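Precorrin-2 dehydrogenase (Bacillus megaterium, PDB 3DFZ) oxidises precorrin-2 to sirohydrochlorin with NAD+ as hydride acceptor, supplying a precursor shared by siroheme synthesis and the anaerobic route to adenosylcobalamin. Local coordinates at residues M26-G38 with I47-V59. Sequence-based numbering, arbitrary orientation. Where two conformers were deposited one is given.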
loop_
_atom_site.group_PDB
_atom_site.type_symbol
_atom_site.label_atom_id
_atom_site.label_comp_id
_atom_site.label_asym_id
_atom_site.label_seq_id
_atom_site.Cartn_x
_atom_site.Cartn_y
_atom_site.Cartn_z
ATOM N N MET B 26 1.760 2.247 -3.929
ATOM C CA MET B 26 1.244 3.576 -4.253
ATOM C C MET B 26 0.587 3.498 -5.610
ATOM O O MET B 26 1.194 3.097 -6.600
ATOM C CB MET B 26 2.373 4.612 -4.285
ATOM C CG MET B 26 2.773 5.180 -2.913
ATOM S SD MET B 26 3.072 3.956 -1.605
ATOM C CE MET B 26 3.570 5.000 -0.232
ATOM N N LEU B 27 -0.674 3.860 -5.645
ATOM C CA LEU B 27 -1.430 3.871 -6.878
ATOM C C LEU B 27 -1.387 5.282 -7.473
ATOM O O LEU B 27 -1.763 6.258 -6.796
ATOM C CB LEU B 27 -2.867 3.432 -6.558
ATOM C CG LEU B 27 -3.918 3.197 -7.632
ATOM C CD1 LEU B 27 -3.406 2.173 -8.690
ATOM C CD2 LEU B 27 -5.176 2.694 -6.935
ATOM N N ASP B 28 -0.897 5.391 -8.716
ATOM C CA ASP B 28 -0.975 6.644 -9.469
ATOM C C ASP B 28 -2.275 6.753 -10.279
ATOM O O ASP B 28 -2.432 6.147 -11.354
ATOM C CB ASP B 28 0.252 6.887 -10.365
ATOM C CG ASP B 28 0.270 8.299 -10.951
ATOM O OD1 ASP B 28 -0.630 9.096 -10.607
ATOM O OD2 ASP B 28 1.182 8.621 -11.745
ATOM N N LEU B 29 -3.180 7.558 -9.732
ATOM C CA LEU B 29 -4.491 7.878 -10.308
ATOM C C LEU B 29 -4.526 9.113 -11.237
ATOM O O LEU B 29 -5.583 9.438 -11.752
ATOM C CB LEU B 29 -5.511 8.088 -9.183
ATOM C CG LEU B 29 -5.827 6.969 -8.179
ATOM C CD1 LEU B 29 -6.805 7.464 -7.105
ATOM C CD2 LEU B 29 -6.349 5.714 -8.875
ATOM N N LYS B 30 -3.404 9.810 -11.432
ATOM C CA LYS B 30 -3.339 10.939 -12.382
ATOM C C LYS B 30 -3.882 10.605 -13.787
ATOM O O LYS B 30 -3.353 9.722 -14.467
ATOM C CB LYS B 30 -1.903 11.424 -12.503
ATOM C CG LYS B 30 -1.691 12.582 -13.459
ATOM C CD LYS B 30 -0.235 12.970 -13.450
ATOM C CE LYS B 30 0.167 13.800 -14.666
ATOM N NZ LYS B 30 -0.100 15.266 -14.472
ATOM N N GLY B 31 -4.934 11.295 -14.216
ATOM C CA GLY B 31 -5.503 11.030 -15.538
ATOM C C GLY B 31 -6.181 9.659 -15.663
ATOM O O GLY B 31 -6.299 9.120 -16.764
ATOM N N ARG B 32 -6.627 9.099 -14.541
ATOM C CA ARG B 32 -7.479 7.902 -14.536
ATOM C C ARG B 32 -8.856 8.253 -14.006
ATOM O O ARG B 32 -8.988 9.080 -13.103
ATOM C CB ARG B 32 -6.909 6.812 -13.629
ATOM C CG ARG B 32 -5.465 6.547 -13.828
ATOM C CD ARG B 32 -5.259 5.792 -15.113
ATOM N NE ARG B 32 -3.860 5.409 -15.252
ATOM C CZ ARG B 32 -3.435 4.348 -15.939
ATOM N NH1 ARG B 32 -4.312 3.543 -16.548
ATOM N NH2 ARG B 32 -2.131 4.097 -16.011
ATOM N N SER B 33 -9.861 7.577 -14.542
ATOM C CA SER B 33 -11.211 7.701 -14.053
ATOM C C SER B 33 -11.395 6.993 -12.710
ATOM O O SER B 33 -10.968 5.829 -12.557
ATOM C CB SER B 33 -12.186 7.121 -15.071
ATOM O OG SER B 33 -12.007 5.727 -15.213
ATOM N N VAL B 34 -12.047 7.695 -11.770
ATOM C CA VAL B 34 -12.383 7.170 -10.432
ATOM C C VAL B 34 -13.880 7.323 -10.113
ATOM O O VAL B 34 -14.402 8.440 -10.091
ATOM C CB VAL B 34 -11.555 7.863 -9.314
ATOM C CG1 VAL B 34 -12.076 7.510 -7.929
ATOM C CG2 VAL B 34 -10.060 7.514 -9.448
ATOM N N LEU B 35 -14.557 6.205 -9.837
ATOM C CA LEU B 35 -15.961 6.245 -9.431
ATOM C C LEU B 35 -16.119 6.025 -7.936
ATOM O O LEU B 35 -15.712 5.001 -7.402
ATOM C CB LEU B 35 -16.795 5.224 -10.222
ATOM C CG LEU B 35 -18.310 5.147 -9.941
ATOM C CD1 LEU B 35 -19.079 6.365 -10.472
ATOM C CD2 LEU B 35 -18.875 3.855 -10.488
ATOM N N VAL B 36 -16.697 7.007 -7.261
ATOM C CA VAL B 36 -17.096 6.842 -5.876
ATOM C C VAL B 36 -18.613 6.625 -5.837
ATOM O O VAL B 36 -19.406 7.525 -6.166
ATOM C CB VAL B 36 -16.669 8.035 -4.994
ATOM C CG1 VAL B 36 -17.081 7.807 -3.531
ATOM C CG2 VAL B 36 -15.151 8.286 -5.104
ATOM N N VAL B 37 -18.991 5.400 -5.478
ATOM C CA VAL B 37 -20.366 5.038 -5.242
ATOM C C VAL B 37 -20.678 5.314 -3.781
ATOM O O VAL B 37 -20.100 4.683 -2.883
ATOM C CB VAL B 37 -20.627 3.561 -5.544
ATOM C CG1 VAL B 37 -22.048 3.187 -5.143
ATOM C CG2 VAL B 37 -20.382 3.264 -7.001
ATOM N N GLY B 38 -21.604 6.254 -3.568
ATOM C CA GLY B 38 -21.983 6.741 -2.241
ATOM C C GLY B 38 -21.606 8.196 -2.071
ATOM O O GLY B 38 -20.740 8.706 -2.794
ATOM N N ILE B 47 -12.634 10.197 -0.681
ATOM C CA ILE B 47 -12.347 11.208 -1.721
ATOM C C ILE B 47 -11.232 12.164 -1.301
ATOM O O ILE B 47 -10.322 12.438 -2.082
ATOM C CB ILE B 47 -13.627 12.029 -2.109
ATOM C CG1 ILE B 47 -14.633 11.153 -2.861
ATOM C CG2 ILE B 47 -13.266 13.260 -2.941
ATOM C CD1 ILE B 47 -16.092 11.550 -2.640
ATOM N N LYS B 48 -11.309 12.665 -0.070
ATOM C CA LYS B 48 -10.222 13.448 0.521
ATOM C C LYS B 48 -8.857 12.869 0.195
ATOM O O LYS B 48 -7.957 13.605 -0.177
ATOM C CB LYS B 48 -10.384 13.550 2.035
ATOM C CG LYS B 48 -10.798 14.924 2.512
ATOM C CD LYS B 48 -11.742 14.822 3.721
ATOM C CE LYS B 48 -12.149 16.201 4.269
ATOM N NZ LYS B 48 -13.360 16.128 5.161
ATOM N N GLY B 49 -8.726 11.549 0.327
ATOM C CA GLY B 49 -7.485 10.814 0.073
ATOM C C GLY B 49 -6.908 10.961 -1.315
ATOM O O GLY B 49 -5.686 10.962 -1.480
ATOM N N PHE B 50 -7.764 11.094 -2.325
ATOM C CA PHE B 50 -7.266 11.176 -3.715
ATOM C C PHE B 50 -7.678 12.441 -4.507
ATOM O O PHE B 50 -7.567 12.504 -5.740
ATOM C CB PHE B 50 -7.539 9.868 -4.491
ATOM C CG PHE B 50 -8.955 9.345 -4.360
ATOM C CD1 PHE B 50 -10.011 9.950 -5.054
ATOM C CD2 PHE B 50 -9.223 8.224 -3.574
ATOM C CE1 PHE B 50 -11.318 9.460 -4.944
ATOM C CE2 PHE B 50 -10.523 7.717 -3.452
ATOM C CZ PHE B 50 -11.580 8.342 -4.138
ATOM N N LEU B 51 -8.109 13.457 -3.776
ATOM C CA LEU B 51 -8.588 14.706 -4.369
ATOM C C LEU B 51 -7.481 15.538 -5.056
ATOM O O LEU B 51 -7.744 16.249 -6.046
ATOM C CB LEU B 51 -9.292 15.524 -3.283
ATOM C CG LEU B 51 -10.057 16.795 -3.587
ATOM C CD1 LEU B 51 -11.243 16.532 -4.472
ATOM C CD2 LEU B 51 -10.504 17.374 -2.253
ATOM N N GLN B 52 -6.259 15.448 -4.533
ATOM C CA GLN B 52 -5.111 16.128 -5.113
ATOM C C GLN B 52 -4.283 15.212 -6.027
ATOM O O GLN B 52 -3.093 15.472 -6.251
ATOM C CB GLN B 52 -4.214 16.677 -4.004
ATOM C CG GLN B 52 -4.859 17.744 -3.148
ATOM C CD GLN B 52 -4.521 17.574 -1.685
ATOM O OE1 GLN B 52 -3.834 16.620 -1.303
ATOM N NE2 GLN B 52 -5.006 18.491 -0.852
ATOM N N GLU B 53 -4.898 14.154 -6.562
ATOM C CA GLU B 53 -4.157 13.126 -7.320
ATOM C C GLU B 53 -4.239 13.197 -8.848
ATOM O O GLU B 53 -3.587 12.397 -9.535
ATOM C CB GLU B 53 -4.521 11.710 -6.840
ATOM C CG GLU B 53 -4.172 11.431 -5.371
ATOM C CD GLU B 53 -2.663 11.445 -5.089
ATOM O OE1 GLU B 53 -1.874 10.827 -5.866
ATOM O OE2 GLU B 53 -2.265 12.080 -4.089
ATOM N N GLY B 54 -5.040 14.131 -9.378
ATOM C CA GLY B 54 -5.132 14.345 -10.821
ATOM C C GLY B 54 -6.060 13.373 -11.510
ATOM O O GLY B 54 -5.991 13.151 -12.717
ATOM N N ALA B 55 -6.940 12.770 -10.740
ATOM C CA ALA B 55 -7.879 11.827 -11.316
ATOM C C ALA B 55 -9.073 12.599 -11.893
ATOM O O ALA B 55 -9.256 13.774 -11.595
ATOM C CB ALA B 55 -8.331 10.824 -10.251
ATOM N N ALA B 56 -9.862 11.938 -12.737
ATOM C CA ALA B 56 -11.194 12.417 -12.994
ATOM C C ALA B 56 -12.180 11.678 -12.070
ATOM O O ALA B 56 -12.536 10.545 -12.330
ATOM C CB ALA B 56 -11.560 12.267 -14.481
ATOM N N ILE B 57 -12.578 12.327 -10.976
ATOM C CA ILE B 57 -13.508 11.749 -9.994
ATOM C C ILE B 57 -14.981 11.979 -10.353
ATOM O O ILE B 57 -15.401 13.115 -10.608
ATOM C CB ILE B 57 -13.263 12.310 -8.556
ATOM C CG1 ILE B 57 -11.771 12.260 -8.183
ATOM C CG2 ILE B 57 -14.117 11.549 -7.545
ATOM C CD1 ILE B 57 -11.432 12.985 -6.903
ATOM N N THR B 58 -15.751 10.901 -10.400
ATOM C CA THR B 58 -17.207 10.991 -10.510
ATOM C C THR B 58 -17.830 10.361 -9.282
ATOM O O THR B 58 -17.500 9.242 -8.952
ATOM C CB THR B 58 -17.745 10.317 -11.779
ATOM O OG1 THR B 58 -17.085 10.866 -12.932
ATOM C CG2 THR B 58 -19.268 10.536 -11.910
ATOM N N VAL B 59 -18.705 11.105 -8.600
ATOM C CA VAL B 59 -19.367 10.653 -7.382
ATOM C C VAL B 59 -20.840 10.388 -7.709
ATOM O O VAL B 59 -21.537 11.280 -8.212
ATOM C CB VAL B 59 -19.278 11.725 -6.251
ATOM C CG1 VAL B 59 -19.935 11.225 -4.965
ATOM C CG2 VAL B 59 -17.846 12.152 -5.991
HETATM O O HOH W 1 -2.785 8.864 -7.416
HETATM O O HOH W 2 -1.107 10.951 -8.616
#
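Phe50 reaches from its helix onto the strand of Val34 and Val36. Its CB lies 3.6 Å from Leu29 CD1, which also approaches CG, 4.0 Å away. Farther out, CE1 meets Val34 CG1 at 3.6 Å, and the last ring atom, CZ, meets Val36 CG2 at 3.7 Å. That valine methyl stands at the ring edge, as does Ile57 CD1, whereas Ile47 CA sits over one face near the rim. With CG lodged between the backbone N and the carbonyl carbon (chi1 48°), the ring lies against the sheet, and the branched valines suit both their extended backbone and the filling of this layer. Val36 CG2 also packs against Ile47 CG1.

Beneath the side chains, strands 33-37 and 56-59 run parallel, 21° apart. The backbone hydrogen bonds step from one to the other: Ala56 N to Arg32 O, Val34 N to Ala56 O, Thr58 N to Val34 O and Val36 N to Thr58 O. Before the strands, Gly31 N gives a nearly straight bond (179°) to Gly54 O, 2.6 Å long. Both glycines have positive phi, a conformation that residues with a CB adopt less readily. Ala55, with just a methyl, fits beside Arg32 O and Leu29 O, its CB 3.4 Å from each. Nearby, a water accepts from Leu29 N at 2.7 Å and can donate to Glu53 OE1, linking the type II turn Leu29 to Arg32 with the type I turn Phe50 to Glu53.

This is the first beta-alpha-beta unit of a Rossmann-type NAD-binding domain: helix 41-50 links the adjacent strands, and Gly38 begins a probable glycine-rich turn. Strand 94-97 flanks 33-37, strand 77-80 flanks 56-60, and Tyr23 of the second subunit meets Phe50 edge-to-face.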